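Local coordinates for GGDEF family protein (PDB 3U2A), which is of unknown function here but contains a PdeA-like PAS domain, a fold that in many proteins serves sensing or protein interaction, at residues 29-38 with 50-59. Sequence-based numbering, arbitrary orientation.
Sequences WEPETDRLRL and LAPECSSAAF
Asp34 reaches over from the hairpin turn and grips the first turn of helix 56-62. A chi1 of -163°, which turns CG away from the backbone N, brings the carboxylate alongside Ser56, whose OG gives a short bond of 2.6 Å to the syn lone pair of Asp34 OD1; Ser56 N adds a weak bond to the same oxygen. The other oxygen, OD2, accepts a hydrogen bond from a water that in turn accepts from Ala57 N, so both carboxylate oxygens serve the start of the helix. Ser55 caps that helix itself, its OG accepting from Ala58 N at 3.1 Å. Asp34 and Arg35 both face Glu30, forming a G1 beta bulge at the end of the turn.

Beyond it the chains pair antiparallel: Leu36 and Cys54 exchange two backbone bonds, and Leu38 N binds Pro52 O. This puts the short strand 53-54 at the border of the antiparallel PAS sheet, beside strand 35-40. On one face Leu36, its CG swung opposite the backbone N (chi1 174°), sends CD2 against Phe59 CD1 (3.3 Å) and Cys54 SG (3.8 Å); Phe59 continues inward to Trp98, Phe88 and helix 68-75. Ser56 CB also meets Trp29 CH2 at 3.6 Å, while the indole NE1 bonds to Leu75 O. On the other face, the one bearing Arg37 and Glu53, the extended Glu53 side chain lays OE1 among the methylenes of Arg35 and Arg37. Its salt bridge to Arg35 NE is long and doubtful, Arg35 having two conformers. Arg37, bent at chi2 and chi3, brings NH1 to Glu30 OE2 in a salt bridge whose hydrogen bond is weak, and NH2 to Ile9 O of the second subunit.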
loop_
_atom_site.group_PDB
_atom_site.type_symbol
_atom_site.label_atom_id
_atom_site.label_comp_id
_atom_site.label_asym_id
_atom_site.label_seq_id
_atom_site.Cartn_x
_atom_site.Cartn_y
_atom_site.Cartn_z
ATOM N N TRP A 29 -9.313 2.851 -11.016
ATOM C CA TRP A 29 -9.655 2.643 -12.425
ATOM C C TRP A 29 -11.142 2.913 -12.638
ATOM O O TRP A 29 -12.008 2.325 -11.969
ATOM C CB TRP A 29 -9.230 1.229 -12.881
ATOM C CG TRP A 29 -9.856 0.764 -14.185
ATOM C CD1 TRP A 29 -10.560 -0.398 -14.397
ATOM C CD2 TRP A 29 -9.824 1.446 -15.444
ATOM N NE1 TRP A 29 -10.976 -0.468 -15.709
ATOM C CE2 TRP A 29 -10.535 0.651 -16.371
ATOM C CE3 TRP A 29 -9.266 2.658 -15.880
ATOM C CZ2 TRP A 29 -10.704 1.032 -17.707
ATOM C CZ3 TRP A 29 -9.432 3.033 -17.205
ATOM C CH2 TRP A 29 -10.149 2.222 -18.103
ATOM N N GLU A 30 -11.435 3.847 -13.535
ATOM C CA GLU A 30 -12.821 4.239 -13.806
ATOM C C GLU A 30 -13.135 4.009 -15.279
ATOM O O GLU A 30 -12.882 4.897 -16.110
ATOM C CB GLU A 30 -13.035 5.723 -13.487
ATOM C CG GLU A 30 -12.830 6.131 -12.038
ATOM C CD GLU A 30 -12.822 7.653 -11.859
ATOM O OE1 GLU A 30 -13.080 8.393 -12.845
ATOM O OE2 GLU A 30 -12.542 8.109 -10.734
ATOM N N PRO A 31 -13.674 2.821 -15.624
ATOM C CA PRO A 31 -13.946 2.550 -17.037
ATOM C C PRO A 31 -14.947 3.518 -17.673
ATOM O O PRO A 31 -14.856 3.769 -18.868
ATOM C CB PRO A 31 -14.486 1.108 -17.041
ATOM C CG PRO A 31 -14.800 0.787 -15.621
ATOM C CD PRO A 31 -13.910 1.638 -14.778
ATOM N N GLU A 32 -15.879 4.062 -16.882
ATOM C CA GLU A 32 -16.859 5.032 -17.383
ATOM C C GLU A 32 -16.212 6.264 -18.004
ATOM O O GLU A 32 -16.758 6.849 -18.936
ATOM C CB GLU A 32 -17.769 5.487 -16.249
ATOM C CG GLU A 32 -18.832 4.494 -15.904
ATOM C CD GLU A 32 -20.014 4.581 -16.852
ATOM O OE1 GLU A 32 -20.347 5.702 -17.315
ATOM O OE2 GLU A 32 -20.616 3.523 -17.129
ATOM N N THR A 33 -15.055 6.648 -17.472
ATOM C CA THR A 33 -14.370 7.880 -17.887
ATOM C C THR A 33 -13.045 7.585 -18.592
ATOM O O THR A 33 -12.339 8.509 -19.028
ATOM C CB THR A 33 -14.110 8.801 -16.674
ATOM O OG1 THR A 33 -13.290 8.114 -15.728
ATOM C CG2 THR A 33 -15.415 9.205 -15.993
ATOM N N ASP A 34 -12.727 6.296 -18.721
ATOM C CA ASP A 34 -11.443 5.821 -19.272
ATOM C C ASP A 34 -10.231 6.456 -18.569
ATOM O O ASP A 34 -9.239 6.827 -19.217
ATOM C CB ASP A 34 -11.375 6.043 -20.793
ATOM C CG ASP A 34 -10.285 5.215 -21.448
ATOM O OD1 ASP A 34 -10.132 4.036 -21.084
ATOM O OD2 ASP A 34 -9.565 5.738 -22.323
ATOM N N ARG A 35 -10.339 6.588 -17.247
ATOM C CA ARG A 35 -9.314 7.230 -16.431
ATOM C C ARG A 35 -8.733 6.255 -15.413
ATOM O O ARG A 35 -9.466 5.735 -14.554
ATOM C CB ARG A 35 -9.889 8.448 -15.687
ATOM C CG ARG A 35 -10.274 9.631 -16.567
ATOM C CD ARG A 35 -10.722 10.821 -15.710
ATOM N NE ARG A 35 -11.093 11.985 -16.514
ATOM C CZ ARG A 35 -12.301 12.537 -16.511
ATOM N NH1 ARG A 35 -13.252 12.044 -15.734
ATOM N NH2 ARG A 35 -12.554 13.591 -17.276
ATOM N N LEU A 36 -7.424 6.009 -15.514
ATOM C CA LEU A 36 -6.676 5.292 -14.485
ATOM C C LEU A 36 -5.877 6.349 -13.719
ATOM O O LEU A 36 -5.080 7.088 -14.306
ATOM C CB LEU A 36 -5.726 4.246 -15.100
ATOM C CG LEU A 36 -4.806 3.551 -14.081
ATOM C CD1 LEU A 36 -5.584 2.516 -13.270
ATOM C CD2 LEU A 36 -3.615 2.923 -14.765
ATOM N N ARG A 37 -6.093 6.439 -12.416
ATOM C CA ARG A 37 -5.345 7.388 -11.589
ATOM C C ARG A 37 -4.330 6.687 -10.700
ATOM O O ARG A 37 -4.614 5.618 -10.151
ATOM C CB ARG A 37 -6.312 8.225 -10.739
ATOM C CG ARG A 37 -7.160 9.207 -11.555
ATOM C CD ARG A 37 -8.572 9.333 -10.985
ATOM N NE ARG A 37 -8.595 9.949 -9.675
ATOM C CZ ARG A 37 -9.514 9.720 -8.738
ATOM N NH1 ARG A 37 -10.511 8.854 -8.932
ATOM N NH2 ARG A 37 -9.422 10.349 -7.585
ATOM N N LEU A 38 -3.151 7.300 -10.565
ATOM C CA LEU A 38 -2.086 6.796 -9.694
ATOM C C LEU A 38 -1.625 7.830 -8.667
ATOM O O LEU A 38 -1.594 9.034 -8.951
ATOM C CB LEU A 38 -0.886 6.346 -10.528
ATOM C CG LEU A 38 -1.059 5.070 -11.338
ATOM C CD1 LEU A 38 -0.042 5.048 -12.479
ATOM C CD2 LEU A 38 -0.893 3.847 -10.441
ATOM N N LEU A 50 2.535 7.172 -16.746
ATOM C CA LEU A 50 1.084 7.077 -16.574
ATOM C C LEU A 50 0.533 8.036 -15.532
ATOM O O LEU A 50 -0.650 8.364 -15.557
ATOM C CB LEU A 50 0.688 5.655 -16.162
ATOM C CG LEU A 50 1.138 4.487 -17.049
ATOM C CD1 LEU A 50 0.606 3.176 -16.488
ATOM C CD2 LEU A 50 0.706 4.689 -18.483
ATOM N N ALA A 51 1.381 8.439 -14.595
ATOM C CA ALA A 51 0.947 9.256 -13.459
ATOM C C ALA A 51 0.881 10.733 -13.841
ATOM O O ALA A 51 1.704 11.197 -14.631
ATOM C CB ALA A 51 1.891 9.057 -12.295
ATOM N N PRO A 52 -0.066 11.494 -13.260
ATOM C CA PRO A 52 -1.058 11.151 -12.228
ATOM C C PRO A 52 -2.325 10.459 -12.762
ATOM O O PRO A 52 -3.094 9.879 -11.982
ATOM C CB PRO A 52 -1.412 12.520 -11.647
ATOM C CG PRO A 52 -1.283 13.433 -12.803
ATOM C CD PRO A 52 -0.092 12.936 -13.568
ATOM N N GLU A 53 -2.541 10.538 -14.075
ATOM C CA GLU A 53 -3.732 9.971 -14.710
ATOM C C GLU A 53 -3.437 9.622 -16.150
ATOM O O GLU A 53 -2.690 10.334 -16.813
ATOM C CB GLU A 53 -4.859 10.994 -14.676
ATOM C CG GLU A 53 -6.208 10.487 -15.112
ATOM C CD GLU A 53 -7.248 11.562 -14.971
ATOM O OE1 GLU A 53 -8.145 11.405 -14.123
ATOM O OE2 GLU A 53 -7.141 12.578 -15.682
ATOM N N CYS A 54 -4.018 8.521 -16.623
ATOM C CA CYS A 54 -3.856 8.091 -18.013
ATOM C C CYS A 54 -5.095 7.378 -18.527
ATOM O O CYS A 54 -5.989 7.036 -17.754
ATOM C CB CYS A 54 -2.632 7.183 -18.175
ATOM S SG CYS A 54 -2.803 5.560 -17.427
ATOM N N SER A 55 -5.128 7.159 -19.841
ATOM C CA SER A 55 -6.156 6.352 -20.478
ATOM C C SER A 55 -5.825 4.868 -20.382
ATOM O O SER A 55 -4.678 4.477 -20.110
ATOM C CB SER A 55 -6.255 6.732 -21.959
ATOM O OG SER A 55 -5.041 6.428 -22.630
ATOM N N SER A 56 -6.821 4.033 -20.645
ATOM C CA SER A 56 -6.561 2.596 -20.731
ATOM C C SER A 56 -5.574 2.259 -21.866
ATOM O O SER A 56 -4.739 1.359 -21.723
ATOM C CB SER A 56 -7.866 1.808 -20.866
ATOM O OG SER A 56 -8.583 2.171 -22.034
ATOM N N ALA A 57 -5.637 3.001 -22.973
ATOM C CA ALA A 57 -4.696 2.788 -24.079
ATOM C C ALA A 57 -3.248 3.052 -23.680
ATOM O O ALA A 57 -2.360 2.286 -24.055
ATOM C CB ALA A 57 -5.081 3.622 -25.283
ATOM N N ALA A 58 -3.014 4.123 -22.917
ATOM C CA ALA A 58 -1.680 4.465 -22.425
ATOM C C ALA A 58 -1.145 3.371 -21.492
ATOM O O ALA A 58 0.035 3.007 -21.545
ATOM C CB ALA A 58 -1.698 5.826 -21.723
ATOM N N PHE A 59 -2.031 2.864 -20.640
ATOM C CA PHE A 59 -1.732 1.785 -19.712
ATOM C C PHE A 59 -1.285 0.527 -20.483
ATOM O O PHE A 59 -0.209 -0.034 -20.206
ATOM C CB PHE A 59 -2.972 1.528 -18.844
ATOM C CG PHE A 59 -2.868 0.327 -17.928
ATOM C CD1 PHE A 59 -2.363 0.463 -16.639
ATOM C CD2 PHE A 59 -3.312 -0.932 -18.345
ATOM C CE1 PHE A 59 -2.292 -0.636 -15.775
ATOM C CE2 PHE A 59 -3.237 -2.028 -17.498
ATOM C CZ PHE A 59 -2.726 -1.880 -16.210
HETATM O O HOH W 1 -7.957 4.568 -24.115
HETATM O O HOH W 2 -2.218 7.268 -13.757
#